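Local coordinates for ABC transporter substrate binding protein (Ribose) (Agrobacterium vitis, PDB 5DKV) that binds the sugar alpha-D-tagatopyranose in this crystal and probably serves as the periplasmic carbohydrate-binding component of an ABC transporter, at residues A31-L36 against I88-T93; D39-T44 against Q274-I279; E50-A55 against I279-V284; V115-G120 against V172-Q177; I138-V143 against T302-I307. All coordinates share one frame; numbering follows the deposited sequence.

Interaction 1: residues A31-L36 against I88-T93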
# COMPACT_ATOMS: atom_id res chain seq x y z
N ALA A 31 3.01 -19.36 -1.38
CA ALA A 31 4.08 -18.38 -1.36
C ALA A 31 3.53 -16.97 -1.24
O ALA A 31 2.45 -16.68 -1.75
CB ALA A 31 4.90 -18.49 -2.59
N LEU A 32 4.26 -16.11 -0.54
CA LEU A 32 3.94 -14.69 -0.43
C LEU A 32 5.19 -13.90 -0.74
O LEU A 32 6.20 -14.04 -0.06
CB LEU A 32 3.38 -14.34 0.96
CG LEU A 32 3.16 -12.85 1.22
CD1 LEU A 32 2.20 -12.20 0.20
CD2 LEU A 32 2.64 -12.68 2.66
N ILE A 33 5.10 -13.09 -1.79
CA ILE A 33 6.18 -12.26 -2.26
C ILE A 33 5.77 -10.78 -2.10
O ILE A 33 4.94 -10.27 -2.84
CB ILE A 33 6.54 -12.56 -3.74
CG1 ILE A 33 6.95 -14.03 -3.90
CG2 ILE A 33 7.68 -11.61 -4.19
CD1 ILE A 33 7.17 -14.49 -5.33
N PRO A 34 6.31 -10.09 -1.09
CA PRO A 34 5.91 -8.70 -0.84
C PRO A 34 6.55 -7.75 -1.85
O PRO A 34 7.42 -8.16 -2.63
CB PRO A 34 6.45 -8.43 0.56
CG PRO A 34 7.73 -9.22 0.56
CD PRO A 34 7.40 -10.51 -0.19
N GLY A 35 6.13 -6.50 -1.83
CA GLY A 35 6.80 -5.49 -2.63
C GLY A 35 8.17 -5.10 -2.09
O GLY A 35 9.05 -4.70 -2.86
N LEU A 36 8.32 -5.19 -0.77
CA LEU A 36 9.50 -4.75 -0.04
C LEU A 36 9.47 -5.46 1.30
O LEU A 36 8.44 -5.45 1.96
CB LEU A 36 9.47 -3.21 0.14
CG LEU A 36 10.46 -2.56 1.12
CD1 LEU A 36 11.86 -2.98 0.78
CD2 LEU A 36 10.29 -1.03 1.07
N ILE A 88 0.84 -18.81 -5.55
CA ILE A 88 1.65 -17.61 -5.28
C ILE A 88 0.76 -16.41 -5.03
O ILE A 88 -0.13 -16.11 -5.83
CB ILE A 88 2.61 -17.28 -6.46
CG1 ILE A 88 3.63 -18.40 -6.63
CG2 ILE A 88 3.30 -15.92 -6.25
CD1 ILE A 88 4.35 -18.40 -7.98
N LEU A 89 0.99 -15.76 -3.90
CA LEU A 89 0.51 -14.41 -3.64
C LEU A 89 1.67 -13.45 -3.89
O LEU A 89 2.76 -13.65 -3.35
CB LEU A 89 0.03 -14.28 -2.21
CG LEU A 89 -0.96 -15.34 -1.69
CD1 LEU A 89 -1.35 -15.05 -0.26
CD2 LEU A 89 -2.20 -15.40 -2.51
N ILE A 90 1.46 -12.41 -4.69
CA ILE A 90 2.54 -11.47 -4.94
C ILE A 90 2.02 -10.04 -5.07
O ILE A 90 0.94 -9.77 -5.59
CB ILE A 90 3.32 -11.87 -6.23
CG1 ILE A 90 4.42 -10.85 -6.52
CG2 ILE A 90 2.37 -11.94 -7.38
CD1 ILE A 90 5.43 -11.35 -7.55
N ALA A 91 2.82 -9.11 -4.56
CA ALA A 91 2.59 -7.70 -4.80
C ALA A 91 3.58 -7.24 -5.89
O ALA A 91 4.74 -6.89 -5.59
CB ALA A 91 2.78 -6.90 -3.51
N PRO A 92 3.16 -7.28 -7.17
CA PRO A 92 4.10 -6.96 -8.26
C PRO A 92 4.56 -5.53 -8.17
O PRO A 92 3.75 -4.66 -7.91
CB PRO A 92 3.27 -7.19 -9.53
CG PRO A 92 1.82 -7.01 -9.08
CD PRO A 92 1.80 -7.57 -7.68
N THR A 93 5.85 -5.31 -8.39
CA THR A 93 6.42 -3.98 -8.30
C THR A 93 6.37 -3.20 -9.60
O THR A 93 6.89 -2.10 -9.67
CB THR A 93 7.89 -4.05 -7.82
OG1 THR A 93 8.61 -5.02 -8.59
CG2 THR A 93 7.95 -4.42 -6.35

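Interaction 2: residues D39-T44 against Q274-I279. With T6T (alpha-D-tagatopyranose), chain E.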
# COMPACT_ATOMS: atom_id res chain seq x y z
N ASP A 39 9.12 -3.17 5.33
CA ASP A 39 8.03 -2.25 5.09
C ASP A 39 6.90 -2.78 5.97
O ASP A 39 6.45 -3.90 5.79
CB ASP A 39 7.67 -2.24 3.59
CG ASP A 39 6.48 -1.34 3.24
OD1 ASP A 39 5.63 -1.03 4.11
OD2 ASP A 39 6.38 -0.95 2.04
N ALA A 40 6.49 -1.98 6.93
CA ALA A 40 5.51 -2.40 7.92
C ALA A 40 4.19 -2.84 7.28
O ALA A 40 3.50 -3.70 7.82
CB ALA A 40 5.27 -1.28 8.93
N PHE A 41 3.87 -2.29 6.12
CA PHE A 41 2.67 -2.70 5.41
C PHE A 41 2.76 -4.18 5.03
O PHE A 41 1.85 -4.98 5.29
CB PHE A 41 2.46 -1.86 4.16
CG PHE A 41 1.31 -2.31 3.28
CD1 PHE A 41 0.02 -1.98 3.59
CD2 PHE A 41 1.55 -3.02 2.11
CE1 PHE A 41 -1.03 -2.36 2.79
CE2 PHE A 41 0.50 -3.42 1.29
CZ PHE A 41 -0.81 -3.10 1.63
N TYR A 42 3.88 -4.55 4.41
CA TYR A 42 4.02 -5.93 3.96
C TYR A 42 4.27 -6.87 5.14
O TYR A 42 3.90 -8.05 5.10
CB TYR A 42 5.12 -6.04 2.92
CG TYR A 42 4.75 -5.34 1.62
CD1 TYR A 42 3.66 -5.80 0.84
CD2 TYR A 42 5.44 -4.24 1.17
CE1 TYR A 42 3.30 -5.15 -0.32
CE2 TYR A 42 5.06 -3.58 -0.01
CZ TYR A 42 4.00 -4.05 -0.74
OH TYR A 42 3.68 -3.36 -1.89
N ILE A 43 4.91 -6.37 6.18
CA ILE A 43 5.15 -7.18 7.37
C ILE A 43 3.83 -7.53 8.00
O ILE A 43 3.62 -8.67 8.43
CB ILE A 43 6.10 -6.44 8.34
CG1 ILE A 43 7.49 -6.40 7.73
CG2 ILE A 43 6.14 -7.09 9.73
CD1 ILE A 43 8.44 -5.42 8.41
N THR A 44 2.92 -6.57 8.06
CA THR A 44 1.60 -6.79 8.64
C THR A 44 0.73 -7.67 7.72
O THR A 44 -0.00 -8.52 8.20
CB THR A 44 0.91 -5.45 8.93
OG1 THR A 44 1.78 -4.68 9.75
CG2 THR A 44 -0.39 -5.65 9.64
N GLN A 274 -4.32 1.44 5.89
CA GLN A 274 -4.89 0.34 5.16
C GLN A 274 -5.10 -0.80 6.15
O GLN A 274 -4.81 -0.66 7.33
CB GLN A 274 -3.97 -0.09 4.03
CG GLN A 274 -3.64 1.03 3.03
CD GLN A 274 -2.84 0.52 1.87
OE1 GLN A 274 -3.40 -0.05 0.96
NE2 GLN A 274 -1.52 0.72 1.90
N HIS A 275 -5.58 -1.92 5.62
CA HIS A 275 -5.79 -3.16 6.38
C HIS A 275 -4.93 -4.28 5.80
O HIS A 275 -5.45 -5.22 5.22
CB HIS A 275 -7.25 -3.55 6.34
CG HIS A 275 -8.15 -2.62 7.09
ND1 HIS A 275 -9.50 -2.86 7.25
CD2 HIS A 275 -7.91 -1.45 7.72
CE1 HIS A 275 -10.05 -1.89 7.94
NE2 HIS A 275 -9.11 -1.01 8.24
N PRO A 276 -3.61 -4.16 5.91
CA PRO A 276 -2.76 -5.19 5.28
C PRO A 276 -3.00 -6.60 5.78
O PRO A 276 -2.86 -7.54 5.00
CB PRO A 276 -1.33 -4.74 5.63
CG PRO A 276 -1.48 -3.69 6.68
CD PRO A 276 -2.82 -3.04 6.43
N ALA A 277 -3.29 -6.78 7.07
CA ALA A 277 -3.48 -8.14 7.55
C ALA A 277 -4.69 -8.77 6.86
O ALA A 277 -4.67 -9.95 6.51
CB ALA A 277 -3.64 -8.17 9.09
N GLU A 278 -5.73 -7.97 6.67
CA GLU A 278 -6.93 -8.39 5.94
C GLU A 278 -6.58 -8.84 4.50
O GLU A 278 -7.07 -9.85 4.00
CB GLU A 278 -7.91 -7.23 5.93
CG GLU A 278 -9.30 -7.51 5.46
CD GLU A 278 -10.19 -6.30 5.59
OE1 GLU A 278 -10.14 -5.60 6.63
OE2 GLU A 278 -10.96 -6.06 4.62
N ILE A 279 -5.71 -8.08 3.84
CA ILE A 279 -5.27 -8.43 2.51
C ILE A 279 -4.55 -9.76 2.49
O ILE A 279 -4.84 -10.62 1.65
CB ILE A 279 -4.36 -7.32 1.92
CG1 ILE A 279 -5.18 -6.05 1.74
CG2 ILE A 279 -3.74 -7.77 0.60
CD1 ILE A 279 -4.33 -4.85 1.37
O3 T6T E . 1.54 1.95 0.84
C3 T6T E . 2.00 0.61 0.89
C4 T6T E . 1.55 -0.10 -0.31
O4 T6T E . 0.07 -0.13 -0.33
C5 T6T E . 2.08 0.53 -1.52
O5 T6T E . 1.75 -0.22 -2.70
C6 T6T E . 3.60 0.58 -1.51
O6 T6T E . 4.05 1.25 -0.29
C2 T6T E . 3.54 0.60 0.90
O2 T6T E . 3.96 -0.74 0.98
C1 T6T E . 4.16 1.40 1.98
O1 T6T E . 3.79 0.96 3.25

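Interaction 3: residues E50-A55 against I279-V284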
# COMPACT_ATOMS: atom_id res chain seq x y z
N GLU A 50 -0.09 -15.44 7.72
CA GLU A 50 0.27 -16.57 8.61
C GLU A 50 -0.93 -16.98 9.45
O GLU A 50 -1.12 -18.17 9.75
CB GLU A 50 1.45 -16.22 9.50
CG GLU A 50 2.80 -15.98 8.77
CD GLU A 50 3.50 -17.26 8.32
OE1 GLU A 50 3.01 -18.39 8.62
OE2 GLU A 50 4.57 -17.13 7.66
N ALA A 51 -1.75 -16.02 9.84
CA ALA A 51 -2.92 -16.33 10.65
C ALA A 51 -3.92 -17.18 9.83
O ALA A 51 -4.46 -18.17 10.34
CB ALA A 51 -3.55 -15.07 11.17
N ALA A 52 -4.15 -16.79 8.58
CA ALA A 52 -5.04 -17.56 7.71
C ALA A 52 -4.43 -18.94 7.43
O ALA A 52 -5.14 -19.94 7.43
CB ALA A 52 -5.31 -16.80 6.40
N ALA A 53 -3.11 -18.99 7.24
CA ALA A 53 -2.47 -20.27 6.94
C ALA A 53 -2.66 -21.25 8.10
O ALA A 53 -2.94 -22.44 7.90
CB ALA A 53 -0.95 -20.06 6.64
N ALA A 54 -2.50 -20.74 9.32
CA ALA A 54 -2.69 -21.60 10.50
C ALA A 54 -4.12 -22.13 10.56
O ALA A 54 -4.36 -23.27 10.99
CB ALA A 54 -2.35 -20.84 11.76
N ALA A 55 -5.06 -21.32 10.11
CA ALA A 55 -6.46 -21.67 10.21
C ALA A 55 -6.86 -22.79 9.25
O ALA A 55 -7.73 -23.60 9.59
CB ALA A 55 -7.31 -20.44 9.98
N ILE A 279 -5.71 -8.08 3.84
CA ILE A 279 -5.27 -8.43 2.51
C ILE A 279 -4.55 -9.76 2.49
O ILE A 279 -4.84 -10.62 1.65
CB ILE A 279 -4.36 -7.32 1.92
CG1 ILE A 279 -5.18 -6.05 1.74
CG2 ILE A 279 -3.74 -7.77 0.60
CD1 ILE A 279 -4.33 -4.85 1.37
N GLY A 280 -3.60 -9.95 3.42
CA GLY A 280 -2.91 -11.18 3.53
C GLY A 280 -3.80 -12.37 3.84
O GLY A 280 -3.62 -13.45 3.27
N TYR A 281 -4.71 -12.15 4.78
CA TYR A 281 -5.62 -13.18 5.27
C TYR A 281 -6.50 -13.67 4.14
O TYR A 281 -6.59 -14.87 3.88
CB TYR A 281 -6.46 -12.61 6.41
CG TYR A 281 -7.20 -13.64 7.23
CD1 TYR A 281 -6.69 -14.09 8.43
CD2 TYR A 281 -8.42 -14.16 6.80
CE1 TYR A 281 -7.38 -15.02 9.19
CE2 TYR A 281 -9.11 -15.10 7.56
CZ TYR A 281 -8.59 -15.51 8.75
OH TYR A 281 -9.27 -16.45 9.51
N TYR A 282 -7.14 -12.73 3.44
CA TYR A 282 -8.04 -13.11 2.36
C TYR A 282 -7.27 -13.65 1.17
O TYR A 282 -7.75 -14.51 0.45
CB TYR A 282 -8.94 -11.95 1.96
CG TYR A 282 -10.15 -11.87 2.87
CD1 TYR A 282 -10.10 -11.22 4.10
CD2 TYR A 282 -11.34 -12.48 2.51
CE1 TYR A 282 -11.19 -11.18 4.93
CE2 TYR A 282 -12.46 -12.46 3.37
CZ TYR A 282 -12.38 -11.80 4.56
OH TYR A 282 -13.48 -11.75 5.38
N GLY A 283 -6.03 -13.19 0.98
CA GLY A 283 -5.20 -13.82 -0.03
C GLY A 283 -4.97 -15.30 0.21
O GLY A 283 -5.11 -16.11 -0.71
N VAL A 284 -4.58 -15.68 1.42
CA VAL A 284 -4.34 -17.09 1.73
C VAL A 284 -5.62 -17.90 1.68
O VAL A 284 -5.63 -18.99 1.11
CB VAL A 284 -3.66 -17.24 3.09
CG1 VAL A 284 -3.66 -18.71 3.55
CG2 VAL A 284 -2.26 -16.71 3.01

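Interaction 4: residues V115-G120 against V172-Q177. With T6T (alpha-D-tagatopyranose), chain E.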
# COMPACT_ATOMS: atom_id res chain seq x y z
N VAL A 115 -1.75 -9.16 -4.59
CA VAL A 115 -2.14 -8.47 -3.38
C VAL A 115 -1.50 -7.09 -3.41
O VAL A 115 -0.35 -6.95 -3.83
CB VAL A 115 -1.71 -9.25 -2.09
CG1 VAL A 115 -2.56 -10.53 -1.93
CG2 VAL A 115 -0.21 -9.62 -2.10
N ASP A 116 -2.27 -6.08 -3.00
CA ASP A 116 -1.86 -4.66 -2.93
C ASP A 116 -1.80 -4.01 -4.31
O ASP A 116 -2.60 -3.10 -4.61
CB ASP A 116 -0.52 -4.52 -2.21
CG ASP A 116 -0.11 -3.08 -2.03
OD1 ASP A 116 -0.99 -2.24 -1.71
OD2 ASP A 116 1.11 -2.81 -2.19
N THR A 117 -0.89 -4.49 -5.14
CA THR A 117 -0.66 -3.99 -6.49
C THR A 117 -1.13 -5.00 -7.53
O THR A 117 -1.42 -6.15 -7.19
CB THR A 117 0.82 -3.72 -6.71
OG1 THR A 117 1.54 -4.91 -6.38
CG2 THR A 117 1.28 -2.57 -5.83
N PHE A 118 -1.18 -4.58 -8.79
CA PHE A 118 -1.65 -5.44 -9.86
C PHE A 118 -0.73 -5.44 -11.07
O PHE A 118 0.18 -4.62 -11.18
CB PHE A 118 -3.08 -5.06 -10.29
CG PHE A 118 -3.25 -3.63 -10.84
CD1 PHE A 118 -2.86 -3.31 -12.12
CD2 PHE A 118 -3.92 -2.67 -10.10
CE1 PHE A 118 -3.05 -2.03 -12.64
CE2 PHE A 118 -4.14 -1.39 -10.62
CZ PHE A 118 -3.69 -1.08 -11.89
N ILE A 119 -0.92 -6.44 -11.92
CA ILE A 119 -0.37 -6.43 -13.28
C ILE A 119 -1.50 -6.22 -14.29
O ILE A 119 -2.68 -6.36 -13.96
CB ILE A 119 0.41 -7.72 -13.63
CG1 ILE A 119 -0.47 -8.96 -13.49
CG2 ILE A 119 1.65 -7.81 -12.75
CD1 ILE A 119 0.09 -10.16 -14.17
N GLY A 120 -1.14 -5.84 -15.50
CA GLY A 120 -2.14 -5.46 -16.49
C GLY A 120 -2.93 -4.26 -16.00
O GLY A 120 -2.35 -3.22 -15.69
N VAL A 172 3.61 3.29 -10.20
CA VAL A 172 3.29 2.36 -9.13
C VAL A 172 1.77 2.36 -9.02
O VAL A 172 1.19 3.39 -8.82
CB VAL A 172 3.91 2.77 -7.78
CG1 VAL A 172 3.47 1.80 -6.68
CG2 VAL A 172 5.43 2.85 -7.90
N SER A 173 1.13 1.20 -9.17
CA SER A 173 -0.31 1.19 -9.42
C SER A 173 -1.10 1.81 -8.26
O SER A 173 -2.03 2.58 -8.47
CB SER A 173 -0.80 -0.24 -9.70
OG SER A 173 -0.85 -1.05 -8.53
N THR A 174 -0.72 1.47 -7.06
CA THR A 174 -1.44 1.91 -5.87
C THR A 174 -1.31 3.42 -5.64
O THR A 174 -2.29 4.12 -5.44
CB THR A 174 -0.92 1.20 -4.64
OG1 THR A 174 0.50 1.29 -4.66
CG2 THR A 174 -1.36 -0.28 -4.62
N THR A 175 -0.07 3.90 -5.63
CA THR A 175 0.17 5.30 -5.35
C THR A 175 -0.21 6.20 -6.54
O THR A 175 -0.55 7.36 -6.33
CB THR A 175 1.63 5.52 -4.95
OG1 THR A 175 2.48 5.04 -5.99
CG2 THR A 175 1.94 4.81 -3.63
N ASP A 176 -0.19 5.67 -7.76
CA ASP A 176 -0.77 6.38 -8.91
C ASP A 176 -2.26 6.62 -8.65
O ASP A 176 -2.78 7.71 -8.87
CB ASP A 176 -0.61 5.57 -10.21
CG ASP A 176 0.74 5.78 -10.88
OD1 ASP A 176 1.57 6.57 -10.38
OD2 ASP A 176 0.95 5.12 -11.93
N GLN A 177 -2.96 5.59 -8.16
CA GLN A 177 -4.39 5.69 -7.92
C GLN A 177 -4.67 6.68 -6.78
O GLN A 177 -5.62 7.44 -6.84
CB GLN A 177 -4.99 4.32 -7.62
CG GLN A 177 -5.21 3.49 -8.87
CD GLN A 177 -5.76 2.13 -8.56
OE1 GLN A 177 -5.33 1.49 -7.61
NE2 GLN A 177 -6.77 1.70 -9.32
O3 T6T E . 1.54 1.95 0.84
C3 T6T E . 2.00 0.61 0.89
C4 T6T E . 1.55 -0.10 -0.31
O4 T6T E . 0.07 -0.13 -0.33
C5 T6T E . 2.08 0.53 -1.52
O5 T6T E . 1.75 -0.22 -2.70
C6 T6T E . 3.60 0.58 -1.51
O6 T6T E . 4.05 1.25 -0.29
C2 T6T E . 3.54 0.60 0.90
O2 T6T E . 3.96 -0.74 0.98
C1 T6T E . 4.16 1.40 1.98
O1 T6T E . 3.79 0.96 3.25

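Interaction 5: residues I138-V143 against T302-I307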
# COMPACT_ATOMS: atom_id res chain seq x y z
N ILE A 138 -6.51 -8.39 -4.66
CA ILE A 138 -6.97 -8.10 -3.30
C ILE A 138 -6.16 -6.93 -2.78
O ILE A 138 -4.92 -7.03 -2.65
CB ILE A 138 -6.82 -9.31 -2.39
CG1 ILE A 138 -7.62 -10.48 -2.93
CG2 ILE A 138 -7.28 -8.97 -0.95
CD1 ILE A 138 -7.34 -11.79 -2.23
N ALA A 139 -6.84 -5.82 -2.49
CA ALA A 139 -6.15 -4.57 -2.15
C ALA A 139 -7.09 -3.54 -1.60
O ALA A 139 -8.31 -3.73 -1.64
CB ALA A 139 -5.47 -4.02 -3.39
N SER A 140 -6.57 -2.42 -1.12
CA SER A 140 -7.44 -1.29 -0.79
C SER A 140 -8.08 -0.70 -2.04
O SER A 140 -7.60 -0.92 -3.15
CB SER A 140 -6.67 -0.18 -0.09
OG SER A 140 -6.01 -0.65 1.07
N ASP A 141 -9.14 0.07 -1.86
CA ASP A 141 -9.68 0.89 -2.93
C ASP A 141 -8.79 2.13 -2.98
O ASP A 141 -9.05 3.11 -2.28
CB ASP A 141 -11.17 1.27 -2.67
CG ASP A 141 -11.77 2.16 -3.77
OD1 ASP A 141 -11.03 2.81 -4.56
OD2 ASP A 141 -13.02 2.25 -3.84
N ASN A 142 -7.72 2.11 -3.77
CA ASN A 142 -6.70 3.14 -3.63
C ASN A 142 -7.08 4.51 -4.18
O ASN A 142 -6.60 5.54 -3.69
CB ASN A 142 -5.41 2.64 -4.24
CG ASN A 142 -4.75 1.64 -3.35
OD1 ASN A 142 -4.21 2.01 -2.33
ND2 ASN A 142 -4.82 0.36 -3.71
N VAL A 143 -7.98 4.54 -5.16
CA VAL A 143 -8.50 5.83 -5.59
C VAL A 143 -9.29 6.48 -4.45
O VAL A 143 -9.09 7.68 -4.17
CB VAL A 143 -9.40 5.72 -6.84
CG1 VAL A 143 -10.04 7.07 -7.15
CG2 VAL A 143 -8.58 5.23 -8.02
N THR A 302 -10.36 -4.06 0.37
CA THR A 302 -10.25 -3.98 1.83
C THR A 302 -10.31 -2.51 2.22
O THR A 302 -10.05 -1.65 1.39
CB THR A 302 -8.96 -4.66 2.33
OG1 THR A 302 -7.83 -4.06 1.69
CG2 THR A 302 -8.99 -6.15 1.97
N GLY A 303 -10.65 -2.23 3.46
CA GLY A 303 -11.00 -0.87 3.87
C GLY A 303 -9.91 -0.03 4.48
O GLY A 303 -8.75 -0.43 4.50
N PHE A 304 -10.30 1.14 4.97
CA PHE A 304 -9.40 2.06 5.64
C PHE A 304 -9.87 2.32 7.06
O PHE A 304 -11.07 2.22 7.37
CB PHE A 304 -9.31 3.39 4.90
CG PHE A 304 -8.90 3.28 3.49
CD1 PHE A 304 -7.60 2.96 3.18
CD2 PHE A 304 -9.80 3.49 2.48
CE1 PHE A 304 -7.21 2.85 1.87
CE2 PHE A 304 -9.42 3.40 1.19
CZ PHE A 304 -8.12 3.06 0.87
N THR A 305 -8.91 2.64 7.91
CA THR A 305 -9.17 3.16 9.24
C THR A 305 -8.47 4.51 9.32
O THR A 305 -7.25 4.58 9.21
CB THR A 305 -8.65 2.22 10.33
OG1 THR A 305 -9.34 0.96 10.26
CG2 THR A 305 -8.87 2.81 11.73
N VAL A 306 -9.25 5.57 9.50
CA VAL A 306 -8.70 6.92 9.63
C VAL A 306 -8.36 7.18 11.10
O VAL A 306 -9.23 7.12 11.96
CB VAL A 306 -9.67 7.97 9.09
CG1 VAL A 306 -9.05 9.37 9.17
CG2 VAL A 306 -10.04 7.63 7.62
N ILE A 307 -7.08 7.41 11.37
CA ILE A 307 -6.56 7.57 12.72
C ILE A 307 -6.23 9.03 12.95
O ILE A 307 -5.57 9.68 12.13
CB ILE A 307 -5.30 6.67 12.97
CG1 ILE A 307 -5.58 5.23 12.56
CG2 ILE A 307 -4.89 6.74 14.46
CD1 ILE A 307 -4.36 4.28 12.71
O HOH W 1 -6.95 -1.90 3.13

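Interaction 1: residues A31-L36 against I88-T93
Ile88 sits beside Ala31 at the start of a parallel strand pair, strand 29-33 against strand 87-90. Its CG1 is 4.2 Å from Ala31 CB, and its CG2 meets Ile33 CD1 on the same sheet face. Leu89 bonds to the partner strand at both ends of its backbone. Its N donates to Ala31 O at 2.8 Å, and its O accepts from Ile33 N at 2.9 Å, so it bridges two partners two residues apart, as parallel strands do. A CA-H contact from Leu32 also reaches Leu89 O. On the other face Leu89 CB meets Leu32 CD1 at 3.9 Å, the two leucines running at a slant to each other. Ile90 runs alongside Ile33 in the same direction. Its CG1 is set anti to the backbone N (chi1 178°) and comes within 3.9 Å of Ile33 CB. Ala91 N ends the pairing with a nearly linear bond to Ile33 O, 3.0 Å. Beyond it the strands give way to loops. Ala91 CB touches Gly35 N, and Thr93 CG2 packs on Gly35 O at 3.7 Å, while Thr93 OG1 turns to Gln73. This is the core of the N-terminal alpha/beta lobe of a periplasmic sugar-binding protein. Strand 59-62 flanks 29-33, and strand 112-115 flanks 87-90. Helix 70-81 packs on the face of Ala31 and Ile33, and helix 40-56 on that of Leu32.

Interaction 2: residues D39-T44 against Q274-I279
The Phe41 ring has the sugar over one face, with T6T O4 3.6 Å above its plane and offset toward the rim. Tyr42 CE1 lies at its edge, in plane. The Gln274 amide is turned only 12° from the ring plane, and its NE2 comes within 3.2 Å of Phe41 CE1. The Tyr42 ring in turn has Phe41 CD2 above its centre. These groups belong to the sugar pocket of a periplasmic binding protein, where the start of helix 40-56 meets the start of helix 276-291. Phe41 reaches the pocket because CG stands anti to the backbone N (chi1 174°). That also brings CZ to 3.9 Å from Ile279 CD1. Pro276 packs obliquely against the ring: its CB touches both Phe41 O and Phe41 CD1, and its CG lies 3.7 Å from Thr44 CG2. Ala277 CA makes a CH contact to Thr44 O. Thr44 OG1 turns back to Ala40 O, which accepts it and Thr44 N from opposite faces of its plane. Asp39 is the N-cap of its helix. Its OD1 accepts from Phe41 N, out of the carboxylate plane, and also from T6T O1. The capping bond is consistent with holding in place a carboxylate that binds the sugar through both oxygens. Gln274 is fixed at both ends of its amide, OE1 by Ser140 and NE2 by Asp254 as well as the sugar. Gln274 NE2 donates to T6T O4 at 2.9 Å, in an almost straight bond of 176°.

Interaction 3: residues E50-A55 against I279-V284
Ala52 CB is the close point between two helices, 40-56 and 276-291. It lies over one face of the Tyr281 ring, 3.8 Å from the centroid and 15° off the normal, a CH-pi contact. It also touches Tyr281 O at 3.4 Å and Val284 CB at 3.7 Å. One methyl group is thus held between a ring, a carbonyl and a branched side chain. Val284 adds a second point on this inner side. Its CG1, anti to the backbone N, runs to 3.7 Å from Ala53 N and also approaches Ala53 CB. With alanines along 50-55, the segment axes come to 7.9 Å at closest approach, a short distance for two helices. They run in the same general direction and cross at -33°.

The Tyr281 ring spans both sides of the contact. With CG anti to the backbone N (chi1 -166°), it reaches toward the other helix and packs tightly over Ala52 CB. At the solvent side its contacts are long. Ala51 CB is 4.3 Å from Tyr281 CD1, and Ala55 CB comes only to 4.5 Å from Tyr281 OH. Ala51 and Ala55 are exposed to solvent. On the inner side, Ile60 of strand 59-62 meets both Ala53 and Val284. This is close packing of neighbouring helices on one face of a parallel sheet, as expected in the Rossmann-like lobe of a type 1 periplasmic binding protein.

Interaction 4: residues V115-G120 against V172-Q177
Asp116 and Thr174 meet at the sugar, and hydrogen bonds to it link the two segments. Asp116 OD1 accepts from T6T O4 and OD2 from T6T O5, each at 2.7 Å. Thr174 OG1 donates to the same O5 at 2.8 Å, so this hydroxyl is gripped from both segments. Asp116 reaches in with CG anti to its N (chi1 -176°). Its OD2 also has a weak bond from Tyr42 OH.

This is the cleft of a two-lobed periplasmic binding protein: a loop after strand 112-115 faces the start of helix 173-186 across the bound ligand.

Van der Waals contacts join the segments directly. Thr174 CG2 presses on Asp116 O at 3.1 Å and lies 3.7 Å from Thr117 CG2. Ser173 OG rests near the backbone at Thr117 CA and Phe118 N, 3.6 Å from each. Thr117 OG1 turns away to Pro92 O.

The aromatic contact lies farther from the sugar. Ser173 CB sits over one face of the Phe118 ring, 3.8 Å from its centroid and 18° off the normal, a CH-pi contact. Gln177 NE2 approaches the ring edge near its plane. Tyr137 meets Phe118 edge-to-face.

Interaction 5: residues I138-V143 against T302-I307
The contact lies in what is probably the hinge region of the periplasmic binding protein fold, beside the sugar pocket. Here the chain leaves strand 137-140 for helix 142-156, and the broken strand 299-307 passes between the lobes, probably two of the hinge crossings. Thr302 N donates to Ala139 O at 2.9 Å. The bond is nearly straight at the hydrogen, but the donor stands above the carbonyl plane, 40° out of it. One residue on, Ser140 CA makes a CH contact with Thr302 O at 3.4 Å. A water then takes over from direct pairing. It donates to Ser140 OG at 2.6 Å and to Gly303 O at 2.7 Å, and it is hydrogen-bonded to Thr302 OG1 at 2.7 Å. Ser140 OG has a further partner in Gln274 OE1, and Gln274 itself binds the sugar. Phe304 closes the far side of the contact. Its CG is anti to the carbonyl carbon (chi1 -57°), and the ring reaches back to the first segment. CE1 lies 3.6 Å from Ser140 CB, and the ring edge points at Asp141 O, 3.3 Å from CZ. Asp141 is the N-cap of helix 142-156, its OD1 accepting from Leu144 N. Asp141 N is buried with no partner in the model. One direct hydrogen bond and a bridging water join these crossings, fewer direct bonds than in the strand pair 29-33 with 87-90, which is consistent with a hinge.

How the interactions relate
Interactions 1, 2 and 4 are buried; interactions 3 and 5 are only partly so. Interaction 1 is regular strand pairing with apolar faces, deep in one lobe. Interactions 2 and 3 join the same two helices, 40-56 and 276-291, and share Ile279. Near the sugar that pair carries polar and aromatic groups, whereas farther along it is close packing of alanines against a tyrosine and a valine. Interactions 2 and 4 both bind the tagatose, from different elements, and Phe41 packs on Asp116. Interaction 5 touches both, through Ser140 to Gln274 and through Ile138 O to Asp116 N. Interaction 1 reaches interaction 4 by backbone pairing of Ile90 with Val115.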